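Local coordinates for protein manganese-dependent inorganic pyrophosphatase (Methanocaldococcus jannaschii, PDB 2EB0) that hydrolyses diphosphate to two phosphates as a manganese-dependent family II inorganic pyrophosphatase, binding two manganese ions per subunit, at residues B[221-226]-B[251-256]. Residues are numbered along the deposited sequence; the frame is centred on the assembly and turned at random.
Sequences IDVSEV and FLITDI
V223 leans its CG1 methyl against the side chain of D255, the two side chains crossing at about a right angle. D255 meets V223 from CB out to the carboxylate. D255 CB lies 3.8 Å from V223 CG1, and D255 CG, anti to the backbone N (chi1 -176°), carries the carboxylate back toward the 221-226 segment although the bond leaving the main chain runs alongside it; this CG also touches V223 CG1. At the tip D255 OD1 comes to 3.6 Å from the same V223 CG1, with V223 CG2 a little farther off. D255 OD1 also accepts from a water oxygen at 2.6 Å, and that oxygen in turn accepts from V223 N at 3.2 Å, so a single solvent molecule ties the carboxylate to the backbone at the start of the turn. K258 of the same chain pairs with OD1 in a salt bridge, which probably helps keep D255 charged.

The contact belongs to the DHHA2 domain: the loop after strand 211-220 turns into the short helix 224-227, while 248-255 is the central strand of the mixed five-stranded sheet and runs parallel to 211-220. The chain between the segments includes helix 230-243, making a beta-alpha-beta crossover.

On the helix itself, V226 meets I253 tip to tip. V226 CG1, anti to its backbone N (chi1 170°), sits 3.9 Å from both CG2 and CD1 of I253. At the other end I221 CG1 and I256 CD1 approach to 4.3 Å, and both isoleucines also rest on L184 of helix 176-188. The turn itself is pinned by D222: D222 OD2 accepts from S224 N at 3.0 Å, a capping bond, and from S224 OG at 2.7 Å, both arriving from the same face of the carboxylate.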
ATOM      1  N   ILE B 221      23.062 -17.915  17.143  1.00 23.99           N
ATOM      2  CA  ILE B 221      22.708 -19.152  17.811  1.00 26.62           C
ATOM      3  C   ILE B 221      23.261 -19.146  19.239  1.00 27.41           C
ATOM      4  O   ILE B 221      22.649 -19.691  20.155  1.00 29.21           O
ATOM      5  CB  ILE B 221      23.248 -20.358  17.023  1.00 24.25           C
ATOM      6  CG1 ILE B 221      22.643 -20.346  15.612  1.00 26.07           C
ATOM      7  CG2 ILE B 221      22.877 -21.652  17.740  1.00 25.21           C
ATOM      8  CD1 ILE B 221      23.202 -21.406  14.674  1.00 24.87           C
ATOM      9  N   ASP B 222      24.421 -18.524  19.412  1.00 30.38           N
ATOM     10  CA  ASP B 222      25.064 -18.395  20.715  1.00 30.48           C
ATOM     11  C   ASP B 222      25.352 -16.905  20.895  1.00 29.29           C
ATOM     12  O   ASP B 222      26.237 -16.354  20.239  1.00 27.07           O
ATOM     13  CB  ASP B 222      26.364 -19.203  20.757  1.00 44.49           C
ATOM     14  CG  ASP B 222      27.081 -19.093  22.097  1.00 48.75           C
ATOM     15  OD1 ASP B 222      28.040 -19.861  22.327  1.00 49.04           O
ATOM     16  OD2 ASP B 222      26.692 -18.233  22.918  1.00 50.32           O
ATOM     17  N   VAL B 223      24.597 -16.254  21.777  1.00 22.17           N
ATOM     18  CA  VAL B 223      24.753 -14.812  21.994  1.00 24.31           C
ATOM     19  C   VAL B 223      25.979 -14.392  22.790  1.00 23.81           C
ATOM     20  O   VAL B 223      26.349 -13.223  22.766  1.00 24.61           O
ATOM     21  CB  VAL B 223      23.505 -14.205  22.698  1.00 35.86           C
ATOM     22  CG1 VAL B 223      22.261 -14.503  21.897  1.00 36.81           C
ATOM     23  CG2 VAL B 223      23.364 -14.760  24.112  1.00 36.29           C
ATOM     24  N   SER B 224      26.614 -15.337  23.476  0.50 26.55           N
ATOM     25  CA  SER B 224      27.772 -15.021  24.305  0.50 27.41           C
ATOM     26  C   SER B 224      28.809 -14.112  23.658  0.50 26.75           C
ATOM     27  O   SER B 224      29.283 -13.175  24.298  0.50 26.27           O
ATOM     28  CB  SER B 224      28.442 -16.304  24.805  0.50 37.41           C
ATOM     29  OG  SER B 224      28.949 -17.066  23.734  1.00 43.48           O
ATOM     30  N   GLU B 225      29.171 -14.362  22.401  0.50  8.95           N
ATOM     31  CA  GLU B 225      30.158 -13.495  21.768  0.50  9.15           C
ATOM     32  C   GLU B 225      29.637 -12.090  21.503  0.50  8.88           C
ATOM     33  O   GLU B 225      30.388 -11.118  21.576  0.50  7.27           O
ATOM     34  CB  GLU B 225      30.674 -14.081  20.458  0.50 38.02           C
ATOM     35  CG  GLU B 225      31.728 -13.178  19.836  0.50 39.99           C
ATOM     36  CD  GLU B 225      32.482 -13.833  18.709  1.00 43.21           C
ATOM     37  OE1 GLU B 225      33.453 -13.217  18.210  1.00 43.61           O
ATOM     38  OE2 GLU B 225      32.104 -14.961  18.324  1.00 42.48           O
ATOM     39  N   VAL B 226      28.359 -11.972  21.176  1.00 34.91           N
ATOM     40  CA  VAL B 226      27.805 -10.651  20.932  1.00 36.22           C
ATOM     41  C   VAL B 226      27.692  -9.924  22.268  1.00 37.43           C
ATOM     42  O   VAL B 226      27.841  -8.704  22.339  1.00 39.09           O
ATOM     43  CB  VAL B 226      26.422 -10.736  20.247  1.00 29.40           C
ATOM     44  CG1 VAL B 226      25.748  -9.362  20.233  1.00 29.97           C
ATOM     45  CG2 VAL B 226      26.595 -11.230  18.826  1.00 28.96           C
ATOM     46  N   PHE B 251      18.557  -1.755  19.367  1.00 25.22           N
ATOM     47  CA  PHE B 251      19.338  -2.782  18.696  1.00 24.66           C
ATOM     48  C   PHE B 251      18.941  -4.118  19.285  1.00 24.94           C
ATOM     49  O   PHE B 251      19.075  -4.342  20.493  1.00 25.10           O
ATOM     50  CB  PHE B 251      20.827  -2.578  18.903  1.00 21.79           C
ATOM     51  CG  PHE B 251      21.670  -3.388  17.968  1.00 24.26           C
ATOM     52  CD1 PHE B 251      21.871  -2.966  16.660  1.00 24.73           C
ATOM     53  CD2 PHE B 251      22.232  -4.594  18.380  1.00 22.73           C
ATOM     54  CE1 PHE B 251      22.620  -3.732  15.773  1.00 26.04           C
ATOM     55  CE2 PHE B 251      22.980  -5.366  17.501  1.00 23.01           C
ATOM     56  CZ  PHE B 251      23.174  -4.933  16.192  1.00 26.31           C
ATOM     57  N   LEU B 252      18.462  -5.003  18.422  1.00 25.28           N
ATOM     58  CA  LEU B 252      18.007  -6.314  18.849  1.00 25.35           C
ATOM     59  C   LEU B 252      19.058  -7.412  18.759  1.00 25.33           C
ATOM     60  O   LEU B 252      19.507  -7.773  17.665  1.00 25.96           O
ATOM     61  CB  LEU B 252      16.788  -6.731  18.020  1.00 16.24           C
ATOM     62  CG  LEU B 252      15.635  -5.732  17.996  1.00 16.74           C
ATOM     63  CD1 LEU B 252      14.595  -6.167  16.974  1.00 19.53           C
ATOM     64  CD2 LEU B 252      15.035  -5.598  19.385  1.00 17.44           C
ATOM     65  N   ILE B 253      19.463  -7.931  19.915  1.00 15.70           N
ATOM     66  CA  ILE B 253      20.402  -9.043  19.940  1.00 14.98           C
ATOM     67  C   ILE B 253      19.444 -10.226  19.998  1.00 14.83           C
ATOM     68  O   ILE B 253      18.949 -10.575  21.061  1.00 16.14           O
ATOM     69  CB  ILE B 253      21.277  -9.033  21.194  1.00 17.35           C
ATOM     70  CG1 ILE B 253      22.148  -7.778  21.201  1.00 20.65           C
ATOM     71  CG2 ILE B 253      22.142 -10.287  21.228  1.00 19.74           C
ATOM     72  CD1 ILE B 253      23.017  -7.627  22.455  1.00 19.75           C
ATOM     73  N   THR B 254      19.156 -10.807  18.841  1.00 14.73           N
ATOM     74  CA  THR B 254      18.208 -11.910  18.743  1.00 16.24           C
ATOM     75  C   THR B 254      18.802 -13.310  18.958  1.00 16.99           C
ATOM     76  O   THR B 254      19.693 -13.767  18.234  1.00 15.32           O
ATOM     77  CB  THR B 254      17.471 -11.834  17.385  1.00 19.76           C
ATOM     78  OG1 THR B 254      16.754 -10.594  17.319  1.00 22.96           O
ATOM     79  CG2 THR B 254      16.497 -12.986  17.213  1.00 20.20           C
ATOM     80  N   ASP B 255      18.297 -13.976  19.985  1.00 21.37           N
ATOM     81  CA  ASP B 255      18.738 -15.316  20.329  1.00 22.08           C
ATOM     82  C   ASP B 255      17.867 -16.289  19.541  1.00 21.39           C
ATOM     83  O   ASP B 255      16.727 -16.553  19.906  1.00 22.14           O
ATOM     84  CB  ASP B 255      18.565 -15.530  21.827  1.00 28.50           C
ATOM     85  CG  ASP B 255      19.088 -16.867  22.287  1.00 31.28           C
ATOM     86  OD1 ASP B 255      19.919 -16.866  23.221  1.00 32.40           O
ATOM     87  OD2 ASP B 255      18.670 -17.908  21.723  1.00 28.48           O
ATOM     88  N   ILE B 256      18.409 -16.817  18.456  1.00 20.81           N
ATOM     89  CA  ILE B 256      17.651 -17.728  17.612  1.00 22.50           C
ATOM     90  C   ILE B 256      17.072 -18.928  18.352  1.00 23.46           C
ATOM     91  O   ILE B 256      15.938 -19.306  18.102  1.00 23.71           O
ATOM     92  CB  ILE B 256      18.508 -18.198  16.414  1.00 29.15           C
ATOM     93  CG1 ILE B 256      18.792 -17.002  15.496  1.00 28.25           C
ATOM     94  CG2 ILE B 256      17.782 -19.298  15.637  1.00 31.10           C
ATOM     95  CD1 ILE B 256      19.825 -17.269  14.432  1.00 27.28           C
TER
HETATM   96  O   HOH W   1      22.284 -17.899  23.261  1.00 58.16           O